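Local coordinates for protein D-alanine--D-alanine ligase (Coxiella burnetii, PDB 3TQT) that catalyses the ATP-dependent joining of two D-alanines into D-alanyl-D-alanine, a step of peptidoglycan biosynthesis that uses magnesium or manganese, at residues V128-V132 with Q133-V137; D274-E277 with S278-K281; I283-I286 with A287-F291; S327-P330 with K331-A335; L361-C364 with Y365-K368. One frame throughout, in Å; residues are numbered along the deposited sequence.

Contact 1 (V128-V132 with Q133-V137)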
loop_
_atom_site.group_PDB
_atom_site.type_symbol
_atom_site.label_atom_id
_atom_site.label_comp_id
_atom_site.label_asym_id
_atom_site.label_seq_id
_atom_site.Cartn_x
_atom_site.Cartn_y
_atom_site.Cartn_z
ATOM N N VAL A 128 0.015 12.766 8.078
ATOM C CA VAL A 128 -0.876 12.227 9.088
ATOM C C VAL A 128 -1.490 10.894 8.673
ATOM O O VAL A 128 -1.850 10.687 7.505
ATOM C CB VAL A 128 -1.978 13.224 9.408
ATOM C CG1 VAL A 128 -3.085 12.564 10.255
ATOM C CG2 VAL A 128 -1.373 14.441 10.102
ATOM N N GLY A 129 -1.591 9.985 9.634
ATOM C CA GLY A 129 -2.386 8.780 9.442
ATOM C C GLY A 129 -1.640 7.582 8.891
ATOM O O GLY A 129 -0.415 7.512 8.933
ATOM N N ALA A 130 -2.407 6.629 8.360
ATOM C CA ALA A 130 -1.905 5.329 7.967
ATOM C C ALA A 130 -0.895 5.478 6.856
ATOM O O ALA A 130 -1.080 6.313 5.979
ATOM C CB ALA A 130 -3.065 4.468 7.493
ATOM N N ASN A 131 0.168 4.675 6.898
ATOM C CA ASN A 131 1.157 4.665 5.828
ATOM C C ASN A 131 0.631 3.922 4.595
ATOM O O ASN A 131 -0.541 3.584 4.543
ATOM C CB ASN A 131 2.506 4.105 6.295
ATOM C CG ASN A 131 2.474 2.605 6.565
ATOM O OD1 ASN A 131 1.443 1.948 6.434
ATOM N ND2 ASN A 131 3.630 2.057 6.929
ATOM N N VAL A 132 1.489 3.674 3.615
ATOM C CA VAL A 132 1.018 3.081 2.368
ATOM C C VAL A 132 0.466 1.684 2.600
ATOM O O VAL A 132 -0.631 1.356 2.157
ATOM C CB VAL A 132 2.121 3.029 1.294
ATOM C CG1 VAL A 132 1.670 2.160 0.114
ATOM C CG2 VAL A 132 2.464 4.443 0.834
ATOM N N GLN A 133 1.229 0.859 3.301
ATOM C CA GLN A 133 0.811 -0.510 3.536
ATOM C C GLN A 133 -0.471 -0.608 4.340
ATOM O O GLN A 133 -1.350 -1.408 4.033
ATOM C CB GLN A 133 1.899 -1.300 4.259
ATOM C CG GLN A 133 1.398 -2.659 4.753
ATOM C CD GLN A 133 2.128 -3.127 5.998
ATOM O OE1 GLN A 133 1.676 -2.909 7.113
ATOM N NE2 GLN A 133 3.273 -3.761 5.808
ATOM N N SER A 134 -0.563 0.187 5.391
ATOM C CA SER A 134 -1.709 0.125 6.286
ATOM C C SER A 134 -2.947 0.681 5.592
ATOM O O SER A 134 -4.049 0.184 5.779
ATOM C CB SER A 134 -1.433 0.910 7.576
ATOM O OG SER A 134 -2.455 0.633 8.517
ATOM N N SER A 135 -2.763 1.733 4.806
ATOM C CA SER A 135 -3.873 2.288 4.038
ATOM C C SER A 135 -4.413 1.212 3.084
ATOM O O SER A 135 -5.618 1.029 2.960
ATOM C CB SER A 135 -3.414 3.507 3.236
ATOM O OG SER A 135 -2.977 4.543 4.104
ATOM N N ALA A 136 -3.506 0.515 2.406
ATOM C CA ALA A 136 -3.908 -0.478 1.410
ATOM C C ALA A 136 -4.600 -1.640 2.086
ATOM O O ALA A 136 -5.634 -2.116 1.624
ATOM C CB ALA A 136 -2.712 -0.948 0.602
ATOM N N VAL A 137 -4.045 -2.094 3.198
ATOM C CA VAL A 137 -4.674 -3.176 3.942
ATOM C C VAL A 137 -6.079 -2.811 4.453
ATOM O O VAL A 137 -7.002 -3.625 4.391
ATOM C CB VAL A 137 -3.788 -3.655 5.110
ATOM C CG1 VAL A 137 -4.568 -4.568 6.046
ATOM C CG2 VAL A 137 -2.561 -4.372 4.569
#
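The carboxamide of Asn131 and its own backbone carbonyl are the flat groups that meet the first turn of helix 132-139. OD1 of the amide takes the N-H of Ser134 almost head-on: Ser134 N lies 2.9 Å from Asn131 OD1, with an N-H...O angle of 163°. CB of Ser134 sits beside the same oxygen. At the carbonyl plane of Asn131, both faces are used: Ser135 N comes from one and Ser135 OG from the other, the hydroxyl being 2.7 Å from Asn131 O and 37° out of the plane. The methyl of Ala130 packs alongside, its CB 3.4 Å from Ser135 OG. Asn131, the N-cap, reaches the helix end because CG is tucked between its own N and carbonyl carbon (chi1 70°). The serine at the third helical position does not close a capping box: Ser134 OG bonds instead to Val294 O. Ala136 N to Val132 O, 3.0 Å, continues the pattern that Ser135 N to Asn131 O opens. Val132 packs on Asp113 of the second subunit and Gln133 on its Leu143. In this buried setting the N-H and O-H groups of the first turn are satisfied locally, by Asn131 OD1 and O.

Contact 2 (D274-E277 with S278-K281)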
loop_
_atom_site.group_PDB
_atom_site.type_symbol
_atom_site.label_atom_id
_atom_site.label_comp_id
_atom_site.label_asym_id
_atom_site.label_seq_id
_atom_site.Cartn_x
_atom_site.Cartn_y
_atom_site.Cartn_z
ATOM N N ASP A 274 -25.467 3.164 25.199
ATOM C CA ASP A 274 -25.534 2.572 26.537
ATOM C C ASP A 274 -25.079 1.111 26.577
ATOM O O ASP A 274 -25.867 0.189 26.801
ATOM C CB ASP A 274 -26.896 2.806 27.216
ATOM C CG ASP A 274 -27.957 1.812 26.787
ATOM O OD1 ASP A 274 -27.901 1.325 25.636
ATOM O OD2 ASP A 274 -28.855 1.524 27.611
ATOM N N LEU A 275 -23.780 0.930 26.369
ATOM C CA LEU A 275 -23.146 -0.376 26.393
ATOM C C LEU A 275 -22.611 -0.669 27.785
ATOM O O LEU A 275 -22.185 0.239 28.502
ATOM C CB LEU A 275 -21.977 -0.410 25.410
ATOM C CG LEU A 275 -22.238 -0.127 23.933
ATOM C CD1 LEU A 275 -20.924 0.127 23.221
ATOM C CD2 LEU A 275 -22.984 -1.282 23.293
ATOM N N SER A 276 -22.610 -1.945 28.152
ATOM C CA SER A 276 -22.079 -2.362 29.439
ATOM C C SER A 276 -20.620 -1.950 29.580
ATOM O O SER A 276 -19.957 -1.614 28.596
ATOM C CB SER A 276 -22.193 -3.877 29.586
ATOM O OG SER A 276 -21.329 -4.530 28.673
ATOM N N GLU A 277 -20.121 -1.983 30.811
ATOM C CA GLU A 277 -18.717 -1.705 31.070
ATOM C C GLU A 277 -17.865 -2.702 30.297
ATOM O O GLU A 277 -16.867 -2.333 29.678
ATOM C CB GLU A 277 -18.426 -1.805 32.569
ATOM C CG GLU A 277 -17.689 -0.606 33.148
ATOM C CD GLU A 277 -18.154 -0.260 34.558
ATOM O OE1 GLU A 277 -19.131 -0.875 35.038
ATOM O OE2 GLU A 277 -17.544 0.633 35.184
ATOM N N SER A 278 -18.282 -3.966 30.325
ATOM C CA SER A 278 -17.574 -5.031 29.621
ATOM C C SER A 278 -17.487 -4.805 28.112
ATOM O O SER A 278 -16.413 -4.922 27.518
ATOM C CB SER A 278 -18.236 -6.384 29.886
ATOM O OG SER A 278 -17.712 -7.368 29.008
ATOM N N VAL A 279 -18.620 -4.514 27.486
ATOM C CA VAL A 279 -18.647 -4.350 26.043
ATOM C C VAL A 279 -17.848 -3.121 25.635
ATOM O O VAL A 279 -17.073 -3.170 24.683
ATOM C CB VAL A 279 -20.086 -4.298 25.495
ATOM C CG1 VAL A 279 -20.092 -3.848 24.046
ATOM C CG2 VAL A 279 -20.731 -5.665 25.621
ATOM N N THR A 280 -18.021 -2.024 26.369
ATOM C CA THR A 280 -17.251 -0.813 26.112
ATOM C C THR A 280 -15.763 -1.123 26.114
ATOM O O THR A 280 -15.036 -0.745 25.193
ATOM C CB THR A 280 -17.520 0.267 27.170
ATOM O OG1 THR A 280 -18.890 0.676 27.103
ATOM C CG2 THR A 280 -16.631 1.476 26.930
ATOM N N LYS A 281 -15.316 -1.815 27.158
ATOM C CA LYS A 281 -13.914 -2.184 27.292
ATOM C C LYS A 281 -13.440 -3.049 26.130
ATOM O O LYS A 281 -12.316 -2.897 25.659
ATOM C CB LYS A 281 -13.670 -2.916 28.615
ATOM C CG LYS A 281 -13.837 -2.044 29.855
ATOM C CD LYS A 281 -12.917 -0.831 29.818
ATOM C CE LYS A 281 -13.004 -0.035 31.116
ATOM N NZ LYS A 281 -12.045 1.112 31.145
#
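Leu275 and Ser276 meet the first turn of helix 277-293 in two different ways, one apolar and one polar. The packed part is Leu275 against the buried Val279: the two side chains cross at about a right angle, with Leu275 CD2 3.9 Å from Val279 CG1, and Leu275 also packs on Arg228, Ile230 and Pro245 of strands 228-236 and 241-249. Toward solvent lies the polar part, around the exposed Ser276. Its OG accepts from Val279 N at 3.0 Å with an N-H...O angle of 164°. With OG held between the backbone N and the carbonyl carbon (chi1 68°), the hydroxyl folds back toward Val279 N. Glu277 and Lys281, also on this looser side, are linked through the backbone, but their charged ends stay apart, Glu277 OE2 lying 6.8 Å from Lys281 NZ. Ser278 OG turns along the helix to Gln282. Ser276 O is gripped twice, by Thr280 N at 3.0 Å and by Thr280 OG1 at 2.9 Å, the two donors arriving from opposite faces of the carbonyl plane. Ser276 is the N-cap by its OG to Val279 N bond, with the Thr280 hydroxyl as a second grip on its carbonyl, and it starts a helix of the ATP-grasp domain.

Contact 3 (I283-I286 with A287-F291)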
loop_
_atom_site.group_PDB
_atom_site.type_symbol
_atom_site.label_atom_id
_atom_site.label_comp_id
_atom_site.label_asym_id
_atom_site.label_seq_id
_atom_site.Cartn_x
_atom_site.Cartn_y
_atom_site.Cartn_z
ATOM N N ILE A 283 -14.765 -3.227 23.000
ATOM C CA ILE A 283 -14.710 -2.363 21.833
ATOM C C ILE A 283 -13.401 -1.571 21.818
ATOM O O ILE A 283 -12.690 -1.528 20.819
ATOM C CB ILE A 283 -15.919 -1.422 21.808
ATOM C CG1 ILE A 283 -17.196 -2.244 21.566
ATOM C CG2 ILE A 283 -15.727 -0.351 20.736
ATOM C CD1 ILE A 283 -18.475 -1.470 21.723
ATOM N N GLN A 284 -13.072 -0.954 22.942
ATOM C CA GLN A 284 -11.869 -0.145 23.002
ATOM C C GLN A 284 -10.615 -0.997 22.814
ATOM O O GLN A 284 -9.714 -0.621 22.060
ATOM C CB GLN A 284 -11.829 0.662 24.301
ATOM C CG GLN A 284 -12.843 1.801 24.306
ATOM C CD GLN A 284 -12.981 2.461 25.659
ATOM O OE1 GLN A 284 -13.039 1.791 26.687
ATOM N NE2 GLN A 284 -13.026 3.784 25.665
ATOM N N GLN A 285 -10.563 -2.159 23.460
ATOM C CA GLN A 285 -9.349 -2.960 23.377
ATOM C C GLN A 285 -9.151 -3.553 21.993
ATOM O O GLN A 285 -8.032 -3.588 21.483
ATOM C CB GLN A 285 -9.314 -4.070 24.417
ATOM C CG GLN A 285 -7.965 -4.787 24.443
ATOM C CD GLN A 285 -6.818 -3.870 24.863
ATOM O OE1 GLN A 285 -6.763 -3.429 26.009
ATOM N NE2 GLN A 285 -5.901 -3.576 23.932
ATOM N N ILE A 286 -10.238 -4.013 21.392
ATOM C CA ILE A 286 -10.170 -4.608 20.066
ATOM C C ILE A 286 -9.843 -3.533 19.041
ATOM O O ILE A 286 -9.077 -3.768 18.109
ATOM C CB ILE A 286 -11.489 -5.314 19.688
ATOM C CG1 ILE A 286 -11.728 -6.502 20.627
ATOM C CG2 ILE A 286 -11.434 -5.809 18.248
ATOM C CD1 ILE A 286 -13.030 -7.209 20.374
ATOM N N ALA A 287 -10.405 -2.346 19.218
ATOM C CA ALA A 287 -10.055 -1.237 18.313
ATOM C C ALA A 287 -8.543 -0.981 18.318
ATOM O O ALA A 287 -7.920 -0.830 17.260
ATOM C CB ALA A 287 -10.824 0.028 18.672
ATOM N N ILE A 288 -7.958 -0.937 19.511
ATOM C CA ILE A 288 -6.527 -0.729 19.659
ATOM C C ILE A 288 -5.743 -1.898 19.079
ATOM O O ILE A 288 -4.773 -1.699 18.359
ATOM C CB ILE A 288 -6.138 -0.538 21.131
ATOM C CG1 ILE A 288 -6.546 0.859 21.596
ATOM C CG2 ILE A 288 -4.651 -0.754 21.311
ATOM C CD1 ILE A 288 -6.600 0.991 23.102
ATOM N N ASP A 289 -6.171 -3.118 19.382
ATOM C CA ASP A 289 -5.485 -4.300 18.858
ATOM C C ASP A 289 -5.566 -4.388 17.330
ATOM O O ASP A 289 -4.598 -4.749 16.671
ATOM C CB ASP A 289 -6.050 -5.570 19.486
ATOM C CG ASP A 289 -5.741 -5.672 20.971
ATOM O OD1 ASP A 289 -4.947 -4.859 21.474
ATOM O OD2 ASP A 289 -6.289 -6.571 21.628
ATOM N N ALA A 290 -6.733 -4.073 16.782
ATOM C CA ALA A 290 -6.933 -4.073 15.340
ATOM C C ALA A 290 -6.026 -3.029 14.684
ATOM O O ALA A 290 -5.393 -3.293 13.678
ATOM C CB ALA A 290 -8.393 -3.763 15.025
ATOM N N PHE A 291 -6.026 -1.830 15.258
ATOM C CA PHE A 291 -5.181 -0.733 14.809
ATOM C C PHE A 291 -3.741 -1.219 14.702
ATOM O O PHE A 291 -3.051 -0.984 13.706
ATOM C CB PHE A 291 -5.286 0.397 15.834
ATOM C CG PHE A 291 -4.581 1.668 15.431
ATOM C CD1 PHE A 291 -5.267 2.675 14.766
ATOM C CD2 PHE A 291 -3.256 1.864 15.747
ATOM C CE1 PHE A 291 -4.625 3.850 14.416
ATOM C CE2 PHE A 291 -2.611 3.033 15.398
ATOM C CZ PHE A 291 -3.293 4.021 14.732
#
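Ile286, Ala287 and Gln285 carry most of this contact, one turn of helix 277-293 meeting the next in the i to i+4 pattern. The helix packs on the antiparallel sheet of the ATP-grasp domain; Ala287 and Ile286 both face that sheet, while Gln285 faces outward. Ala287 is on the buried side. Its N bonds to Ile283 O at 2.9 Å, and its CB rests 3.2 Å from that same oxygen; the small methyl also lies against Cys232, Val234 and Phe304 of the sheet. Ile286 contributes mainly its backbone to the next turn: Ile286 O accepts from Ala290 N at 2.7 Å. Its side chain reaches strands 298-306 and 312-318, where it packs on Phe304, Val312 and Val314, and it also touches Ile153. Gln285 works on the outer side, where its backbone O takes Asp289 N at 2.8 Å. A bend at chi2 (64°) swings its amide forward along the helix to the carboxylate of Asp289, while Ile288 CG2 lies 4.0 Å from Gln285 NE2. The amide and carboxylate planes are turned 33° from one another, and Gln285 NE2 donates a hydrogen bond to Asp289 OD1 at 2.9 Å, bent to 144° at the hydrogen and arriving from above the carboxylate plane rather than within it.

Contact 4 (S327-P330 with K331-A335)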
loop_
_atom_site.group_PDB
_atom_site.type_symbol
_atom_site.label_atom_id
_atom_site.label_comp_id
_atom_site.label_asym_id
_atom_site.label_seq_id
_atom_site.Cartn_x
_atom_site.Cartn_y
_atom_site.Cartn_z
ATOM N N SER A 327 -18.578 14.840 12.155
ATOM C CA SER A 327 -18.114 13.496 11.839
ATOM C C SER A 327 -17.757 12.719 13.097
ATOM O O SER A 327 -17.241 13.289 14.064
ATOM C CB SER A 327 -16.912 13.550 10.902
ATOM O OG SER A 327 -17.316 13.945 9.609
ATOM N N MET A 328 -18.014 11.412 13.066
ATOM C CA MET A 328 -17.839 10.577 14.248
ATOM C C MET A 328 -16.420 10.570 14.803
ATOM O O MET A 328 -16.234 10.581 16.017
ATOM C CB MET A 328 -18.332 9.146 13.993
ATOM C CG MET A 328 -19.885 9.030 14.066
ATOM S SD MET A 328 -20.504 9.438 15.707
ATOM C CE MET A 328 -20.049 7.991 16.641
ATOM N N TYR A 329 -15.414 10.539 13.936
ATOM C CA TYR A 329 -14.054 10.473 14.463
ATOM C C TYR A 329 -13.733 11.646 15.414
ATOM O O TYR A 329 -13.429 11.427 16.578
ATOM C CB TYR A 329 -12.996 10.324 13.365
ATOM C CG TYR A 329 -11.633 10.065 13.972
ATOM C CD1 TYR A 329 -11.197 8.765 14.226
ATOM C CD2 TYR A 329 -10.815 11.117 14.343
ATOM C CE1 TYR A 329 -9.962 8.526 14.815
ATOM C CE2 TYR A 329 -9.584 10.887 14.927
ATOM C CZ TYR A 329 -9.163 9.600 15.161
ATOM O OH TYR A 329 -7.938 9.389 15.755
ATOM N N PRO A 330 -13.813 12.892 14.930
ATOM C CA PRO A 330 -13.585 13.976 15.889
ATOM C C PRO A 330 -14.635 14.039 17.000
ATOM O O PRO A 330 -14.247 14.345 18.122
ATOM C CB PRO A 330 -13.642 15.239 15.026
ATOM C CG PRO A 330 -14.348 14.831 13.766
ATOM C CD PRO A 330 -13.953 13.396 13.555
ATOM N N LYS A 331 -15.911 13.771 16.707
ATOM C CA LYS A 331 -16.944 13.841 17.742
ATOM C C LYS A 331 -16.691 12.848 18.878
ATOM O O LYS A 331 -16.864 13.176 20.043
ATOM C CB LYS A 331 -18.337 13.609 17.161
ATOM C CG LYS A 331 -18.949 14.819 16.504
ATOM C CD LYS A 331 -20.352 14.492 15.992
ATOM C CE LYS A 331 -21.214 13.870 17.086
ATOM N NZ LYS A 331 -22.587 13.523 16.611
ATOM N N MET A 332 -16.296 11.628 18.543
ATOM C CA MET A 332 -15.982 10.647 19.575
ATOM C C MET A 332 -14.829 11.115 20.464
ATOM O O MET A 332 -14.896 11.000 21.695
ATOM C CB MET A 332 -15.668 9.286 18.958
ATOM C CG MET A 332 -16.921 8.549 18.518
ATOM S SD MET A 332 -16.574 6.875 17.984
ATOM C CE MET A 332 -15.827 7.157 16.380
ATOM N N TRP A 333 -13.768 11.641 19.853
ATOM C CA TRP A 333 -12.678 12.182 20.667
ATOM C C TRP A 333 -13.141 13.332 21.554
ATOM O O TRP A 333 -12.801 13.376 22.735
ATOM C CB TRP A 333 -11.449 12.572 19.834
ATOM C CG TRP A 333 -10.574 11.388 19.579
ATOM C CD1 TRP A 333 -10.186 10.891 18.368
ATOM C CD2 TRP A 333 -10.025 10.508 20.568
ATOM N NE1 TRP A 333 -9.415 9.773 18.543
ATOM C CE2 TRP A 333 -9.300 9.514 19.881
ATOM C CE3 TRP A 333 -10.070 10.468 21.966
ATOM C CZ2 TRP A 333 -8.624 8.492 20.547
ATOM C CZ3 TRP A 333 -9.397 9.455 22.625
ATOM C CH2 TRP A 333 -8.680 8.484 21.914
ATOM N N GLU A 334 -13.914 14.255 20.996
ATOM C CA GLU A 334 -14.416 15.373 21.800
ATOM C C GLU A 334 -15.182 14.835 22.994
ATOM O O GLU A 334 -15.068 15.346 24.106
ATOM C CB GLU A 334 -15.323 16.289 20.979
ATOM C CG GLU A 334 -14.666 16.922 19.778
ATOM C CD GLU A 334 -15.526 18.008 19.163
ATOM O OE1 GLU A 334 -16.461 18.483 19.845
ATOM O OE2 GLU A 334 -15.265 18.382 18.000
ATOM N N ALA A 335 -15.971 13.796 22.751
ATOM C CA ALA A 335 -16.806 13.209 23.789
ATOM C C ALA A 335 -15.961 12.474 24.820
ATOM O O ALA A 335 -16.447 12.135 25.900
ATOM C CB ALA A 335 -17.838 12.266 23.178
#
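From Ser327 to Glu334 the backbone closes four successive i to i+4 bonds: Lys331 N to Ser327 O, Met332 N to Met328 O at 2.7 Å, a weak one from Trp333 N to Tyr329 O, and Glu334 N to Pro330 O. Among the side chains, Tyr329 and Trp333 run side by side, pointing the same way. The indole presents an edge to the phenol face in an offset edge-to-face pair, with the centroid of the Tyr329 ring 4.9 Å from that of the Trp333 five-membered ring and the planes at 72°. Trp333 CD1 comes within 3.5 Å of Tyr329 CE2, and Trp333 NE1 makes a weak hydrogen bond of 3.2 Å to Tyr329 OH, bent to 143° at the hydrogen. The stronger partner of that hydroxyl is Val234 O, on the central strand 228-236 of the ATP-grasp sheet. The short helix 328-335 packs on that sheet through its aromatic pair: Trp333 also touches Ala233, Leu235 and Ser243. Met328 and Met332 form a second pair. Met328 CE rests 3.7 Å from Met332 CG, because bends at both chi2 and chi3 of Met328 fold its methyl back, and Met332 CE in turn lies 3.5 Å from Met328 O. Nearer solvent, Lys331 lays its CG 3.3 Å from Ser327 O before its chain leads outward, and Glu334 CG passes 3.1 Å from Pro330 O.

Contact 5 (L361-C364 with Y365-K368)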
loop_
_atom_site.group_PDB
_atom_site.type_symbol
_atom_site.label_atom_id
_atom_site.label_comp_id
_atom_site.label_asym_id
_atom_site.label_seq_id
_atom_site.Cartn_x
_atom_site.Cartn_y
_atom_site.Cartn_z
ATOM N N LEU A 361 15.764 4.954 10.731
ATOM C CA LEU A 361 15.884 3.551 10.371
ATOM C C LEU A 361 16.483 3.421 8.983
ATOM O O LEU A 361 17.423 2.660 8.779
ATOM C CB LEU A 361 14.518 2.861 10.412
ATOM C CG LEU A 361 13.832 2.884 11.777
ATOM C CD1 LEU A 361 12.405 2.378 11.662
ATOM C CD2 LEU A 361 14.629 2.076 12.807
ATOM N N ILE A 362 15.920 4.183 8.045
ATOM C CA ILE A 362 16.372 4.249 6.663
ATOM C C ILE A 362 17.855 4.567 6.589
ATOM O O ILE A 362 18.622 3.859 5.938
ATOM C CB ILE A 362 15.621 5.374 5.890
ATOM C CG1 ILE A 362 14.177 4.967 5.608
ATOM C CG2 ILE A 362 16.346 5.730 4.601
ATOM C CD1 ILE A 362 13.325 6.097 5.046
ATOM N N ARG A 363 18.257 5.646 7.250
ATOM C CA ARG A 363 19.637 6.080 7.170
ATOM C C ARG A 363 20.584 5.069 7.827
ATOM O O ARG A 363 21.626 4.758 7.270
ATOM C CB ARG A 363 19.819 7.478 7.766
ATOM C CG ARG A 363 21.259 7.980 7.723
ATOM C CD ARG A 363 21.893 7.906 6.323
ATOM N NE ARG A 363 23.110 8.719 6.259
ATOM C CZ ARG A 363 24.153 8.456 5.478
ATOM N NH1 ARG A 363 24.132 7.396 4.680
ATOM N NH2 ARG A 363 25.221 9.252 5.496
ATOM N N CYS A 364 20.222 4.540 8.989
ATOM C CA CYS A 364 21.109 3.574 9.638
ATOM C C CYS A 364 21.323 2.363 8.754
ATOM O O CYS A 364 22.448 1.907 8.566
ATOM C CB CYS A 364 20.576 3.152 10.993
ATOM S SG CYS A 364 20.653 4.522 12.160
ATOM N N TYR A 365 20.235 1.866 8.195
ATOM C CA TYR A 365 20.290 0.725 7.292
ATOM C C TYR A 365 21.142 1.023 6.067
ATOM O O TYR A 365 21.986 0.220 5.666
ATOM C CB TYR A 365 18.880 0.401 6.873
ATOM C CG TYR A 365 18.748 -0.678 5.855
ATOM C CD1 TYR A 365 19.102 -1.992 6.151
ATOM C CD2 TYR A 365 18.209 -0.403 4.608
ATOM C CE1 TYR A 365 18.941 -2.997 5.207
ATOM C CE2 TYR A 365 18.041 -1.388 3.670
ATOM C CZ TYR A 365 18.407 -2.683 3.969
ATOM O OH TYR A 365 18.225 -3.659 3.019
ATOM N N GLU A 366 20.923 2.195 5.487
ATOM C CA GLU A 366 21.717 2.659 4.355
ATOM C C GLU A 366 23.209 2.564 4.652
ATOM O O GLU A 366 23.973 1.991 3.878
ATOM C CB GLU A 366 21.333 4.104 4.043
ATOM C CG GLU A 366 22.066 4.739 2.889
ATOM C CD GLU A 366 21.659 6.189 2.701
ATOM O OE1 GLU A 366 20.463 6.507 2.905
ATOM O OE2 GLU A 366 22.538 7.011 2.367
ATOM N N VAL A 367 23.618 3.136 5.778
ATOM C CA VAL A 367 25.021 3.120 6.173
ATOM C C VAL A 367 25.520 1.687 6.339
ATOM O O VAL A 367 26.585 1.329 5.843
ATOM C CB VAL A 367 25.261 3.890 7.482
ATOM C CG1 VAL A 367 26.711 3.732 7.922
ATOM C CG2 VAL A 367 24.925 5.373 7.291
ATOM N N LYS A 368 24.742 0.873 7.042
ATOM C CA LYS A 368 25.148 -0.502 7.283
ATOM C C LYS A 368 25.246 -1.251 5.958
ATOM O O LYS A 368 26.244 -1.920 5.699
ATOM C CB LYS A 368 24.177 -1.195 8.238
ATOM C CG LYS A 368 24.618 -2.584 8.679
ATOM C CD LYS A 368 25.922 -2.524 9.483
ATOM C CE LYS A 368 26.253 -3.877 10.101
ATOM N NZ LYS A 368 27.522 -3.851 10.890
#
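Leu361 and Ile362 offer their carbonyls to the following turn, Tyr365 N lying 3.0 Å from Leu361 O and Glu366 N 2.9 Å from Ile362 O. This is the outer end of the long helix 340-370, where it meets the second subunit: Leu361 packs on Arg214 of that subunit, and Tyr365 OH bonds to Ser192 N of the same neighbour. Arg363 comes next and makes the side-chain part of the contact. Its CG is anti to the backbone N (chi1 179°), and a turn at chi2 (53°) brings the chain forward along the helix. Arg363 NH1 then forms a salt bridge with Glu366 OE2 at 2.8 Å; the guanidinium and carboxylate planes stand 47° apart, so the groups do not meet as a flat, two-pronged pair. Val367 CG2 covers part of one face of the guanidinium, toward its rim, and lies 3.4 Å from Arg363 NH1. Arg363 O also takes Val367 N at 3.0 Å. At Cys364 the carbonyl accepts from Lys368 N at 2.9 Å, while the side chain packs on Arg214 of the second subunit. Glu366 OE2 has a further salt bridge to Arg370, so one carboxylate oxygen serves two arginines. The guanidinium groups of Arg363 and Arg370 lie close together; this would be expected to favour the ionised form of Glu366, which offsets their charges.

How the contacts relate
Contacts 2 and 3 are successive parts of helix 277-293, centres 14 Å apart, with a close contact of 3.3 Å between Leu275 CD1 and Ile283 CD1. Both border the predicted ATP site: the side chains of Leu275 and Ile283 come within about 3 Å of those of Arg228 and Ile230, respectively. Contact 4, centred about 17 Å from contact 3, belongs to the same ATP-grasp part, its Met332 side chain about 6 Å from that of Asp303, a predicted metal ligand. Contact 1 comes within about 5 Å of contact 3 at the nearest atoms, and its Ala130 side chain is about 9 Å from that of Asn318, another predicted ligand. Contact 5 is remote from these sites but, like contact 1, touches the second subunit.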